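Local coordinates for LYND (Lyngbya aestuarii, PDB 4V1T), which probably uses ATP to convert cysteine residues of peptide substrates into thiazoline rings, as a YcaO cyclodehydratase with an additional zinc site, at residues A208-G213 with P723-N728; H387-A392 with E426-I431; P194-G199 with H303-R308. One frame throughout, in Å; residues are numbered along the deposited sequence.

Interaction 1 of 3, residues A208-G213 with P723-N728; sequences AHRLRG and PDIGLN
R210 and D724 have the nearest CA atoms of the two segments, yet these lie 10.9 Å apart, and side chains bridge the interval. The two side chains approach from opposite directions. R210 starts with CG beside its backbone N (chi1 -64°), bends at chi2 and carries its guanidinium to the loop. NH2 of R210 donates to OD2 of D724 at 2.8 Å, with a fairly straight N-H...O angle of 162°, and forms a salt bridge. The acceptor lies in the guanidinium plane, but the donor comes from above the carboxylate, and the two planes are 53° apart. The contact joins helix 204-213, which carries C206 of the zinc site, to a loop of the YcaO family region between strands 716-719 and 728-733. Both charged residues are buried. R308 forms a second salt bridge with OD2 of D724, and Q310 holds OD1. NH1 of R210 bonds to the carbonyl of T363, which helps fix the guanidinium. A methionine in place of R210 would probably leave the T363 carbonyl without this donor and D724 more dependent on R308 for charge. CD1 of I725 packs obliquely against the guanidinium, 4.0 Å from R210 NH2.

Interaction 2 of 3, residues H387-A392 with E426-I431; sequences HSFGSA and ERYSGI. With ADP (adenosine-5'-diphosphate), chain L.
Apolar packing carries this contact: F389 meets both I431 and Y428. CD1 of I431 sits over one face of the F389 ring, offset toward the rim, 4.2 Å from CE1 of F389. The same methyl lies 3.7 Å from the F389 backbone O. The F389 ring gets there with CG between the backbone N and the carbonyl carbon (chi1 55°). CZ of F389 also meets CE1 of Y428 obliquely at 4.5 Å, and OG of S388 rests 4.2 Å from CB of Y428. No hydrogen bond crosses between the segments. Within the loop, ND1 of H387 donates to the S388 O at 3.1 Å, from above the carbonyl plane. The backbone N of I431 bonds to the Y428 O at 3.1 Å. Ligand binding falls to E426, whose OE1 accepts a bond from ADP O3' at 2.6 Å. A534 O and R636 also bind the nucleotide. Helix 413-429 thus has F389 packed against its C-terminal end, while E426 faces the ADP and touches strands 532-535 and 728-733. Beyond the loop, helix 216-225 contributes R223 to the G390 carbonyl and S220 to that of A392.

Interaction 3 of 3, residues P194-G199 with H303-R308; sequences PVFVPG and HILIKR
L305 extends its side chain with CG opposite the backbone N (chi1 173°), which carries CD2 to P194 and F196. F196 has CG beside its own backbone N (chi1 -60°), and this brings the CE1 side of its ring up to L305. A single methyl of L305, CD2, serves both partners. CD2 of L305 is 4.0 Å from CG of P194, and the two side chains cross obliquely. CD2 of L305 is also 4.0 Å from CE1 of F196, where the side chains cross at about a right angle and the methyl meets the ring obliquely. P194 packs on F196 as well: its CG lies 3.3 Å above one face of the F196 ring, toward the rim. The peptide bond before P194 is cis. The F196 ring also stacks with W180. The two segments belong to the ends of strands 189-196 and 299-304 of a mixed sheet. Strand 289-294 separates these strands in the sheet order, so the contact bridges over an intervening strand and is not a pairing of neighbours. The CA atoms of P194 and L305 are 7.9 Å apart. Each segment leads on to a cysteine pair of the zinc site: 194-199 runs to C203 and C206, and 303-308 to C311 and C314. Helix 204-213 lies against the cluster, with W204 on F196 and L207 on L305. At the outer end, K307 bends at chi3 and chi4, and its NZ approaches the carbonyl O of G199 to 4.0 Å, too far for a hydrogen bond. The K307 side chain is about 6 Å from the zinc ion. G199 has a positive phi of 99°, at which a CB would press on the preceding P198 carbonyl.

In the fold
Interaction 1 lies between the other two, with centres 11 Å from interaction 2 and 12 Å from interaction 3. Interactions 2 and 3 do not touch, their centres being 23 Å apart. R308 of 303-308 reaches interaction 1 by the salt bridge from its NE to D724 OD2 at 2.9 Å. On the other flank, CD1 of I725 packs on CE2 of Y428 at 3.6 Å. H209 also lies between the groups: its CE1 is 3.4 Å from R308 NH2 and 3.6 Å from Y428 OH. Contacts thus run from the zinc site, whose ion is about 9 Å from the D724 side chain, to the helix whose E426 binds ADP.

Interaction 1 of 3, residues A208-G213 with P723-N728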
ATOM      1  N   ALA B 208       1.009 -12.628  23.392  1.00 44.02           N
ATOM      2  CA  ALA B 208       0.178 -12.111  24.471  1.00 50.81           C
ATOM      3  C   ALA B 208       0.578 -10.682  24.843  1.00 53.30           C
ATOM      4  O   ALA B 208      -0.275  -9.838  25.096  1.00 55.54           O
ATOM      5  CB  ALA B 208       0.265 -13.023  25.677  1.00 53.84           C
ATOM      6  N   HIS B 209       1.880 -10.416  24.854  1.00 43.15           N
ATOM      7  CA  HIS B 209       2.404  -9.105  25.217  1.00 44.21           C
ATOM      8  C   HIS B 209       1.891  -8.024  24.257  1.00 44.27           C
ATOM      9  O   HIS B 209       1.683  -6.890  24.648  1.00 48.17           O
ATOM     10  CB  HIS B 209       3.934  -9.132  25.223  1.00 44.84           C
ATOM     11  CG  HIS B 209       4.568  -7.916  25.816  1.00 49.02           C
ATOM     12  ND1 HIS B 209       4.964  -6.835  25.060  1.00 56.16           N
ATOM     13  CD2 HIS B 209       4.897  -7.619  27.100  1.00 56.96           C
ATOM     14  CE1 HIS B 209       5.502  -5.921  25.850  1.00 57.75           C
ATOM     15  NE2 HIS B 209       5.473  -6.373  27.094  1.00 57.90           N
ATOM     16  N   ARG B 210       1.695  -8.381  22.996  1.00 49.60           N
ATOM     17  CA  ARG B 210       1.134  -7.445  22.032  1.00 46.77           C
ATOM     18  C   ARG B 210      -0.388  -7.367  22.176  1.00 48.33           C
ATOM     19  O   ARG B 210      -0.970  -6.282  22.134  1.00 54.82           O
ATOM     20  CB  ARG B 210       1.507  -7.859  20.601  1.00 52.55           C
ATOM     21  CG  ARG B 210       3.000  -7.826  20.281  1.00 47.94           C
ATOM     22  CD  ARG B 210       3.526  -6.398  20.219  1.00 65.26           C
ATOM     23  NE  ARG B 210       4.984  -6.366  20.147  1.00 70.25           N
ATOM     24  CZ  ARG B 210       5.689  -6.335  19.022  1.00 59.64           C
ATOM     25  NH1 ARG B 210       5.090  -6.330  17.840  1.00 75.43           N
ATOM     26  NH2 ARG B 210       7.012  -6.315  19.083  1.00 65.15           N
ATOM     27  N   LEU B 211      -1.024  -8.520  22.338  1.00 50.14           N
ATOM     28  CA  LEU B 211      -2.482  -8.593  22.447  1.00 54.94           C
ATOM     29  C   LEU B 211      -3.025  -7.794  23.621  1.00 51.98           C
ATOM     30  O   LEU B 211      -3.933  -6.984  23.444  1.00 50.97           O
ATOM     31  CB  LEU B 211      -2.941 -10.048  22.588  1.00 55.28           C
ATOM     32  CG  LEU B 211      -2.913 -10.924  21.345  1.00 62.82           C
ATOM     33  CD1 LEU B 211      -3.334 -12.350  21.680  1.00 70.81           C
ATOM     34  CD2 LEU B 211      -3.804 -10.354  20.254  1.00 74.78           C
ATOM     35  N   ARG B 212      -2.476  -8.036  24.811  1.00 57.04           N
ATOM     36  CA  ARG B 212      -2.867  -7.308  26.027  1.00 63.70           C
ATOM     37  C   ARG B 212      -2.855  -5.800  25.783  1.00 60.77           C
ATOM     38  O   ARG B 212      -3.773  -5.086  26.164  1.00 59.89           O
ATOM     39  CB  ARG B 212      -1.929  -7.666  27.192  1.00 64.50           C
ATOM     40  CG  ARG B 212      -2.405  -8.834  28.044  1.00 80.26           C
ATOM     41  CD  ARG B 212      -1.247  -9.618  28.642  1.00 81.31           C
ATOM     42  NE  ARG B 212      -1.667 -10.961  29.027  1.00 69.53           N
ATOM     43  CZ  ARG B 212      -0.852 -12.003  29.163  1.00 73.85           C
ATOM     44  NH1 ARG B 212       0.461 -11.883  28.956  1.00 87.15           N
ATOM     45  NH2 ARG B 212      -1.355 -13.182  29.498  1.00 68.06           N
ATOM     46  N   GLY B 213      -1.807  -5.333  25.123  1.00 64.06           N
ATOM     47  CA  GLY B 213      -1.645  -3.924  24.837  1.00 58.67           C
ATOM     48  C   GLY B 213      -2.642  -3.378  23.840  1.00 61.75           C
ATOM     49  O   GLY B 213      -3.139  -2.263  23.995  1.00 65.62           O
ATOM     50  N   PRO B 723      14.368  -4.413  21.290  1.00 49.34           N
ATOM     51  CA  PRO B 723      14.927  -5.236  20.206  1.00 55.41           C
ATOM     52  C   PRO B 723      13.883  -5.839  19.273  1.00 49.05           C
ATOM     53  O   PRO B 723      14.174  -6.059  18.104  1.00 53.12           O
ATOM     54  CB  PRO B 723      15.659  -6.360  20.952  1.00 58.23           C
ATOM     55  CG  PRO B 723      15.892  -5.837  22.316  1.00 61.46           C
ATOM     56  CD  PRO B 723      14.738  -4.937  22.613  1.00 50.13           C
ATOM     57  N   ASP B 724      12.694  -6.122  19.793  1.00 51.53           N
ATOM     58  CA  ASP B 724      11.602  -6.659  18.984  1.00 50.33           C
ATOM     59  C   ASP B 724      10.959  -5.580  18.099  1.00 50.21           C
ATOM     60  O   ASP B 724      10.160  -5.891  17.212  1.00 46.18           O
ATOM     61  CB  ASP B 724      10.536  -7.300  19.890  1.00 55.19           C
ATOM     62  CG  ASP B 724       9.955  -6.322  20.903  1.00 44.47           C
ATOM     63  OD1 ASP B 724      10.692  -5.421  21.348  1.00 42.48           O
ATOM     64  OD2 ASP B 724       8.769  -6.467  21.256  1.00 48.99           O
ATOM     65  N   ILE B 725      11.303  -4.321  18.353  1.00 46.97           N
ATOM     66  CA  ILE B 725      10.832  -3.195  17.546  1.00 49.54           C
ATOM     67  C   ILE B 725      11.851  -2.836  16.472  1.00 49.47           C
ATOM     68  O   ILE B 725      11.501  -2.705  15.297  1.00 49.29           O
ATOM     69  CB  ILE B 725      10.576  -1.954  18.423  1.00 55.14           C
ATOM     70  CG1 ILE B 725       9.461  -2.237  19.433  1.00 52.72           C
ATOM     71  CG2 ILE B 725      10.235  -0.736  17.574  1.00 49.65           C
ATOM     72  CD1 ILE B 725       8.105  -2.507  18.811  1.00 48.37           C
ATOM     73  N   GLY B 726      13.107  -2.675  16.887  1.00 53.26           N
ATOM     74  CA  GLY B 726      14.202  -2.396  15.959  1.00 56.52           C
ATOM     75  C   GLY B 726      14.470  -0.912  15.822  1.00 45.03           C
ATOM     76  O   GLY B 726      15.593  -0.456  16.025  1.00 49.25           O
ATOM     77  N   LEU B 727      13.435  -0.159  15.469  1.00 44.02           N
ATOM     78  CA  LEU B 727      13.533   1.294  15.362  1.00 50.36           C
ATOM     79  C   LEU B 727      14.056   1.894  16.655  1.00 44.75           C
ATOM     80  O   LEU B 727      13.533   1.624  17.736  1.00 48.34           O
ATOM     81  CB  LEU B 727      12.165   1.901  15.036  1.00 54.28           C
ATOM     82  CG  LEU B 727      12.143   3.404  14.763  1.00 47.54           C
ATOM     83  CD1 LEU B 727      12.845   3.728  13.445  1.00 47.60           C
ATOM     84  CD2 LEU B 727      10.715   3.926  14.759  1.00 47.89           C
ATOM     85  N   ASN B 728      15.093   2.713  16.542  1.00 52.36           N
ATOM     86  CA  ASN B 728      15.700   3.324  17.711  1.00 49.30           C
ATOM     87  C   ASN B 728      14.794   4.368  18.329  1.00 51.57           C
ATOM     88  O   ASN B 728      14.242   5.208  17.629  1.00 48.00           O
ATOM     89  CB  ASN B 728      17.042   3.949  17.351  1.00 48.52           C
ATOM     90  CG  ASN B 728      18.064   2.915  16.914  1.00 54.50           C
ATOM     91  OD1 ASN B 728      18.467   2.879  15.758  1.00 60.92           O
ATOM     92  ND2 ASN B 728      18.489   2.075  17.847  1.00 53.03           N
TER

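Interaction 2 of 3, residues H387-A392 with E426-I431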
ATOM      1  N   HIS B 387      -3.245   5.093  18.297  1.00 89.08           N
ATOM      2  CA  HIS B 387      -2.633   5.175  19.624  1.00 96.32           C
ATOM      3  C   HIS B 387      -2.516   3.820  20.322  1.00101.16           C
ATOM      4  O   HIS B 387      -3.200   2.866  19.960  1.00102.42           O
ATOM      5  CB  HIS B 387      -3.425   6.141  20.505  1.00 92.24           C
ATOM      6  CG  HIS B 387      -4.794   5.650  20.851  1.00101.85           C
ATOM      7  ND1 HIS B 387      -5.013   4.649  21.775  1.00 96.88           N
ATOM      8  CD2 HIS B 387      -6.015   6.008  20.387  1.00110.81           C
ATOM      9  CE1 HIS B 387      -6.311   4.420  21.873  1.00102.98           C
ATOM     10  NE2 HIS B 387      -6.942   5.231  21.041  1.00109.62           N
ATOM     11  N   SER B 388      -1.643   3.751  21.326  1.00109.75           N
ATOM     12  CA  SER B 388      -1.421   2.510  22.073  1.00104.49           C
ATOM     13  C   SER B 388      -2.215   2.498  23.390  1.00102.09           C
ATOM     14  O   SER B 388      -3.448   2.480  23.360  1.00 95.26           O
ATOM     15  CB  SER B 388       0.080   2.293  22.325  1.00103.27           C
ATOM     16  OG  SER B 388       0.749   1.877  21.142  1.00 99.26           O
ATOM     17  N   PHE B 389      -1.535   2.513  24.537  1.00 97.80           N
ATOM     18  CA  PHE B 389      -2.225   2.309  25.809  1.00 92.05           C
ATOM     19  C   PHE B 389      -1.526   2.901  27.026  1.00 80.12           C
ATOM     20  O   PHE B 389      -0.338   3.211  27.002  1.00 71.49           O
ATOM     21  CB  PHE B 389      -2.465   0.811  26.042  1.00 98.50           C
ATOM     22  CG  PHE B 389      -1.212  -0.021  25.979  1.00 96.00           C
ATOM     23  CD1 PHE B 389      -0.355  -0.107  27.073  1.00 88.33           C
ATOM     24  CD2 PHE B 389      -0.888  -0.718  24.829  1.00 91.99           C
ATOM     25  CE1 PHE B 389       0.798  -0.870  27.017  1.00 83.39           C
ATOM     26  CE2 PHE B 389       0.264  -1.482  24.767  1.00 84.63           C
ATOM     27  CZ  PHE B 389       1.107  -1.562  25.863  1.00 82.95           C
ATOM     28  N   GLY B 390      -2.350   3.037  28.044  1.00 85.24           N
ATOM     29  CA  GLY B 390      -1.975   3.451  29.367  1.00 95.64           C
ATOM     30  C   GLY B 390      -2.757   2.585  30.322  1.00102.05           C
ATOM     31  O   GLY B 390      -3.694   1.893  29.923  1.00 95.68           O
ATOM     32  N   SER B 391      -2.346   2.589  31.576  1.00108.64           N
ATOM     33  CA  SER B 391      -3.081   1.878  32.586  1.00107.10           C
ATOM     34  C   SER B 391      -4.142   2.825  33.099  1.00102.19           C
ATOM     35  O   SER B 391      -3.849   3.768  33.799  1.00105.51           O
ATOM     36  CB  SER B 391      -2.151   1.426  33.695  1.00 98.98           C
ATOM     37  OG  SER B 391      -0.891   1.096  33.157  1.00 92.05           O
ATOM     38  N   ALA B 392      -5.380   2.572  32.717  1.00105.91           N
ATOM     39  CA  ALA B 392      -6.476   3.431  33.085  1.00 98.75           C
ATOM     40  C   ALA B 392      -7.408   2.638  33.944  1.00 91.68           C
ATOM     41  O   ALA B 392      -7.725   1.496  33.647  1.00 79.50           O
ATOM     42  CB  ALA B 392      -7.186   3.943  31.855  1.00102.16           C
ATOM     43  N   GLU B 426       7.575   5.394  18.716  1.00 42.05           N
ATOM     44  CA  GLU B 426       8.242   6.193  19.722  1.00 44.64           C
ATOM     45  C   GLU B 426       7.459   6.146  21.035  1.00 38.90           C
ATOM     46  O   GLU B 426       8.028   5.917  22.095  1.00 37.62           O
ATOM     47  CB  GLU B 426       8.384   7.644  19.240  1.00 37.37           C
ATOM     48  CG  GLU B 426       8.951   8.622  20.283  1.00 35.98           C
ATOM     49  CD  GLU B 426       8.361  10.021  20.154  1.00 44.79           C
ATOM     50  OE1 GLU B 426       8.302  10.548  19.026  1.00 49.07           O
ATOM     51  OE2 GLU B 426       7.946  10.593  21.186  1.00 46.65           O
ATOM     52  N   ARG B 427       6.153   6.369  20.952  1.00 41.36           N
ATOM     53  CA  ARG B 427       5.318   6.392  22.135  1.00 37.42           C
ATOM     54  C   ARG B 427       5.253   5.026  22.798  1.00 36.99           C
ATOM     55  O   ARG B 427       5.281   4.927  24.021  1.00 37.21           O
ATOM     56  CB  ARG B 427       3.911   6.882  21.795  1.00 45.76           C
ATOM     57  CG  ARG B 427       3.863   8.300  21.237  1.00 51.39           C
ATOM     58  CD  ARG B 427       4.084   9.370  22.295  1.00 70.17           C
ATOM     59  NE  ARG B 427       4.318  10.681  21.683  1.00 78.10           N
ATOM     60  CZ  ARG B 427       3.369  11.433  21.122  1.00 81.16           C
ATOM     61  NH1 ARG B 427       2.103  11.015  21.085  1.00 70.45           N
ATOM     62  NH2 ARG B 427       3.682  12.610  20.588  1.00 82.56           N
ATOM     63  N   TYR B 428       5.190   3.966  22.004  1.00 47.77           N
ATOM     64  CA  TYR B 428       5.155   2.613  22.558  1.00 47.40           C
ATOM     65  C   TYR B 428       6.448   2.266  23.299  1.00 42.61           C
ATOM     66  O   TYR B 428       6.416   1.731  24.401  1.00 38.10           O
ATOM     67  CB  TYR B 428       4.890   1.580  21.460  1.00 49.26           C
ATOM     68  CG  TYR B 428       5.192   0.155  21.894  1.00 40.08           C
ATOM     69  CD1 TYR B 428       4.238  -0.609  22.548  1.00 51.23           C
ATOM     70  CD2 TYR B 428       6.441  -0.414  21.662  1.00 42.21           C
ATOM     71  CE1 TYR B 428       4.514  -1.901  22.957  1.00 50.71           C
ATOM     72  CE2 TYR B 428       6.731  -1.708  22.068  1.00 49.47           C
ATOM     73  CZ  TYR B 428       5.764  -2.450  22.710  1.00 54.87           C
ATOM     74  OH  TYR B 428       6.049  -3.734  23.108  1.00 63.36           O
ATOM     75  N   SER B 429       7.577   2.586  22.682  1.00 43.87           N
ATOM     76  CA  SER B 429       8.885   2.190  23.188  1.00 37.71           C
ATOM     77  C   SER B 429       9.223   2.842  24.515  1.00 40.16           C
ATOM     78  O   SER B 429      10.097   2.376  25.229  1.00 49.03           O
ATOM     79  CB  SER B 429       9.967   2.532  22.157  1.00 38.23           C
ATOM     80  OG  SER B 429       9.796   1.767  20.970  1.00 40.02           O
ATOM     81  N   GLY B 430       8.527   3.923  24.839  1.00 51.60           N
ATOM     82  CA  GLY B 430       8.763   4.644  26.075  1.00 48.26           C
ATOM     83  C   GLY B 430       7.998   4.096  27.266  1.00 45.89           C
ATOM     84  O   GLY B 430       8.225   4.522  28.398  1.00 44.38           O
ATOM     85  N   ILE B 431       7.088   3.159  27.016  1.00 44.00           N
ATOM     86  CA  ILE B 431       6.234   2.633  28.066  1.00 40.11           C
ATOM     87  C   ILE B 431       6.970   1.635  28.947  1.00 42.40           C
ATOM     88  O   ILE B 431       7.716   0.789  28.464  1.00 42.62           O
ATOM     89  CB  ILE B 431       4.979   1.971  27.488  1.00 38.39           C
ATOM     90  CG1 ILE B 431       4.153   2.996  26.702  1.00 37.81           C
ATOM     91  CG2 ILE B 431       4.124   1.372  28.609  1.00 38.20           C
ATOM     92  CD1 ILE B 431       3.097   2.377  25.803  1.00 40.34           C
TER
HETATM   93  PB  ADP L 780       7.057  15.797  16.592  1.00 58.72           P
HETATM   94  O1B ADP L 780       7.925  15.531  17.796  1.00 59.74           O
HETATM   95  O2B ADP L 780       6.769  17.252  16.360  1.00 60.08           O
HETATM   96  O3B ADP L 780       5.850  14.910  16.546  1.00 56.13           O
HETATM   97  PA  ADP L 780       7.611  14.660  13.974  1.00 49.41           P
HETATM   98  O1A ADP L 780       8.464  15.230  12.870  1.00 47.12           O
HETATM   99  O2A ADP L 780       6.103  14.644  13.803  1.00 46.02           O
HETATM  100  O3A ADP L 780       8.028  15.370  15.368  1.00 66.08           O
HETATM  101  O5' ADP L 780       8.100  13.161  14.235  1.00 46.03           O
HETATM  102  C5' ADP L 780       7.356  12.278  15.050  1.00 49.02           C
HETATM  103  C4' ADP L 780       8.281  11.155  15.490  1.00 56.01           C
HETATM  104  O4' ADP L 780       8.622  10.331  14.378  1.00 56.65           O
HETATM  105  C3' ADP L 780       9.593  11.689  16.034  1.00 60.76           C
HETATM  106  O3' ADP L 780       9.999  10.852  17.109  1.00 48.55           O
HETATM  107  C2' ADP L 780      10.587  11.561  14.905  1.00 56.10           C
HETATM  108  O2' ADP L 780      11.907  11.261  15.367  1.00 51.45           O
HETATM  109  C1' ADP L 780      10.025  10.399  14.112  1.00 53.72           C
HETATM  110  N9  ADP L 780      10.286  10.566  12.663  1.00 65.55           N
HETATM  111  C8  ADP L 780       9.792  11.534  11.861  1.00 62.77           C
HETATM  112  N7  ADP L 780      10.231  11.366  10.589  1.00 59.19           N
HETATM  113  C5  ADP L 780      11.012  10.277  10.572  1.00 65.24           C
HETATM  114  C6  ADP L 780      11.790   9.547   9.552  1.00 60.03           C
HETATM  115  N6  ADP L 780      11.793   9.994   8.276  1.00 61.21           N
HETATM  116  N1  ADP L 780      12.480   8.453   9.939  1.00 56.86           N
HETATM  117  C2  ADP L 780      12.470   8.018  11.212  1.00 63.78           C
HETATM  118  N3  ADP L 780      11.779   8.637  12.193  1.00 60.29           N
HETATM  119  C4  ADP L 780      11.050   9.750  11.942  1.00 66.21           C

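Interaction 3 of 3, residues P194-G199 with H303-R308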
ATOM      1  N   PRO B 194      -0.846 -18.312  15.078  1.00 36.27           N
ATOM      2  CA  PRO B 194       0.273 -18.871  14.326  1.00 41.97           C
ATOM      3  C   PRO B 194       0.532 -20.334  14.611  1.00 44.71           C
ATOM      4  O   PRO B 194      -0.090 -20.926  15.502  1.00 39.68           O
ATOM      5  CB  PRO B 194       1.444 -18.039  14.820  1.00 38.21           C
ATOM      6  CG  PRO B 194       1.123 -17.817  16.252  1.00 41.72           C
ATOM      7  CD  PRO B 194      -0.386 -17.682  16.329  1.00 42.45           C
ATOM      8  N   VAL B 195       1.441 -20.906  13.831  1.00 50.75           N
ATOM      9  CA  VAL B 195       2.135 -22.109  14.221  1.00 41.59           C
ATOM     10  C   VAL B 195       3.318 -21.668  15.073  1.00 42.11           C
ATOM     11  O   VAL B 195       4.194 -20.947  14.593  1.00 36.03           O
ATOM     12  CB  VAL B 195       2.635 -22.920  13.006  1.00 41.74           C
ATOM     13  CG1 VAL B 195       3.634 -23.994  13.432  1.00 47.70           C
ATOM     14  CG2 VAL B 195       1.461 -23.547  12.276  1.00 36.01           C
ATOM     15  N   PHE B 196       3.328 -22.097  16.331  1.00 37.33           N
ATOM     16  CA  PHE B 196       4.440 -21.846  17.235  1.00 37.59           C
ATOM     17  C   PHE B 196       5.484 -22.948  17.091  1.00 40.58           C
ATOM     18  O   PHE B 196       5.186 -24.117  17.311  1.00 43.02           O
ATOM     19  CB  PHE B 196       3.959 -21.786  18.692  1.00 41.60           C
ATOM     20  CG  PHE B 196       2.952 -20.701  18.964  1.00 44.52           C
ATOM     21  CD1 PHE B 196       3.358 -19.394  19.147  1.00 43.87           C
ATOM     22  CD2 PHE B 196       1.600 -20.992  19.037  1.00 42.53           C
ATOM     23  CE1 PHE B 196       2.441 -18.401  19.408  1.00 39.28           C
ATOM     24  CE2 PHE B 196       0.671 -20.001  19.315  1.00 37.81           C
ATOM     25  CZ  PHE B 196       1.091 -18.704  19.495  1.00 41.31           C
ATOM     26  N   VAL B 197       6.698 -22.561  16.729  1.00 48.06           N
ATOM     27  CA  VAL B 197       7.835 -23.479  16.695  1.00 49.38           C
ATOM     28  C   VAL B 197       8.853 -23.048  17.762  1.00 45.32           C
ATOM     29  O   VAL B 197       9.583 -22.079  17.557  1.00 43.99           O
ATOM     30  CB  VAL B 197       8.517 -23.501  15.308  1.00 37.21           C
ATOM     31  CG1 VAL B 197       9.565 -24.604  15.267  1.00 44.62           C
ATOM     32  CG2 VAL B 197       7.498 -23.723  14.203  1.00 34.33           C
ATOM     33  N   PRO B 198       8.887 -23.751  18.912  1.00 52.49           N
ATOM     34  CA  PRO B 198       9.803 -23.406  20.008  1.00 56.55           C
ATOM     35  C   PRO B 198      11.254 -23.291  19.568  1.00 55.98           C
ATOM     36  O   PRO B 198      11.787 -24.234  19.000  1.00 55.09           O
ATOM     37  CB  PRO B 198       9.633 -24.572  20.979  1.00 57.71           C
ATOM     38  CG  PRO B 198       8.233 -25.003  20.781  1.00 51.76           C
ATOM     39  CD  PRO B 198       7.959 -24.824  19.307  1.00 54.44           C
ATOM     40  N   GLY B 199      11.864 -22.135  19.815  1.00 64.73           N
ATOM     41  CA  GLY B 199      13.240 -21.877  19.400  1.00 63.89           C
ATOM     42  C   GLY B 199      13.362 -21.074  18.110  1.00 55.68           C
ATOM     43  O   GLY B 199      14.368 -20.397  17.888  1.00 59.04           O
ATOM     44  N   HIS B 303      -0.838 -10.875   9.933  1.00 41.42           N
ATOM     45  CA  HIS B 303      -0.181 -10.189  11.046  1.00 41.14           C
ATOM     46  C   HIS B 303       1.104 -10.929  11.432  1.00 42.68           C
ATOM     47  O   HIS B 303       1.060 -12.097  11.807  1.00 50.05           O
ATOM     48  CB  HIS B 303      -1.125 -10.094  12.250  1.00 36.03           C
ATOM     49  CG  HIS B 303      -2.522  -9.710  11.889  1.00 39.31           C
ATOM     50  ND1 HIS B 303      -2.956  -8.403  11.900  1.00 49.32           N
ATOM     51  CD2 HIS B 303      -3.582 -10.454  11.487  1.00 62.65           C
ATOM     52  CE1 HIS B 303      -4.225  -8.360  11.541  1.00 38.73           C
ATOM     53  NE2 HIS B 303      -4.627  -9.589  11.278  1.00 50.65           N
ATOM     54  N   ILE B 304       2.239 -10.237  11.346  1.00 38.44           N
ATOM     55  CA  ILE B 304       3.537 -10.840  11.625  1.00 42.66           C
ATOM     56  C   ILE B 304       3.822 -10.886  13.124  1.00 44.81           C
ATOM     57  O   ILE B 304       3.837  -9.858  13.782  1.00 47.67           O
ATOM     58  CB  ILE B 304       4.687 -10.070  10.951  1.00 42.52           C
ATOM     59  CG1 ILE B 304       4.451  -9.923   9.441  1.00 55.15           C
ATOM     60  CG2 ILE B 304       6.027 -10.769  11.212  1.00 41.92           C
ATOM     61  CD1 ILE B 304       4.853 -11.128   8.623  1.00 52.49           C
ATOM     62  N   LEU B 305       4.088 -12.074  13.646  1.00 44.90           N
ATOM     63  CA  LEU B 305       4.507 -12.231  15.029  1.00 39.63           C
ATOM     64  C   LEU B 305       6.025 -12.197  15.137  1.00 37.81           C
ATOM     65  O   LEU B 305       6.710 -13.091  14.645  1.00 40.80           O
ATOM     66  CB  LEU B 305       3.978 -13.546  15.612  1.00 42.51           C
ATOM     67  CG  LEU B 305       4.502 -13.903  17.006  1.00 47.60           C
ATOM     68  CD1 LEU B 305       4.081 -12.847  18.024  1.00 52.06           C
ATOM     69  CD2 LEU B 305       4.016 -15.282  17.431  1.00 55.02           C
ATOM     70  N   ILE B 306       6.542 -11.171  15.798  1.00 47.71           N
ATOM     71  CA  ILE B 306       7.970 -11.067  16.035  1.00 53.74           C
ATOM     72  C   ILE B 306       8.326 -11.852  17.292  1.00 42.95           C
ATOM     73  O   ILE B 306       7.680 -11.718  18.317  1.00 43.36           O
ATOM     74  CB  ILE B 306       8.422  -9.596  16.182  1.00 54.49           C
ATOM     75  CG1 ILE B 306       8.429  -8.897  14.820  1.00 55.65           C
ATOM     76  CG2 ILE B 306       9.841  -9.509  16.759  1.00 53.71           C
ATOM     77  CD1 ILE B 306       7.070  -8.489  14.324  1.00 71.14           C
ATOM     78  N   LYS B 307       9.352 -12.679  17.199  1.00 49.05           N
ATOM     79  CA  LYS B 307       9.895 -13.355  18.369  1.00 41.47           C
ATOM     80  C   LYS B 307      10.672 -12.332  19.186  1.00 46.90           C
ATOM     81  O   LYS B 307      11.678 -11.803  18.732  1.00 57.65           O
ATOM     82  CB  LYS B 307      10.797 -14.513  17.944  1.00 38.56           C
ATOM     83  CG  LYS B 307      11.542 -15.190  19.086  1.00 46.48           C
ATOM     84  CD  LYS B 307      12.397 -16.329  18.561  1.00 58.96           C
ATOM     85  CE  LYS B 307      13.756 -16.397  19.245  1.00 65.68           C
ATOM     86  NZ  LYS B 307      13.749 -17.312  20.409  1.00 58.44           N
ATOM     87  N   ARG B 308      10.188 -12.054  20.391  1.00 50.17           N
ATOM     88  CA  ARG B 308      10.805 -11.049  21.251  1.00 49.84           C
ATOM     89  C   ARG B 308      12.021 -11.632  21.946  1.00 39.59           C
ATOM     90  O   ARG B 308      11.917 -12.613  22.682  1.00 42.98           O
ATOM     91  CB  ARG B 308       9.794 -10.520  22.278  1.00 49.14           C
ATOM     92  CG  ARG B 308       8.477 -10.077  21.651  1.00 42.14           C
ATOM     93  CD  ARG B 308       7.508  -9.533  22.690  1.00 44.18           C
ATOM     94  NE  ARG B 308       8.014  -8.305  23.311  1.00 42.32           N
ATOM     95  CZ  ARG B 308       8.196  -8.120  24.616  1.00 54.14           C
ATOM     96  NH1 ARG B 308       7.912  -9.075  25.491  1.00 50.01           N
ATOM     97  NH2 ARG B 308       8.658  -6.954  25.054  1.00 48.71           N
TER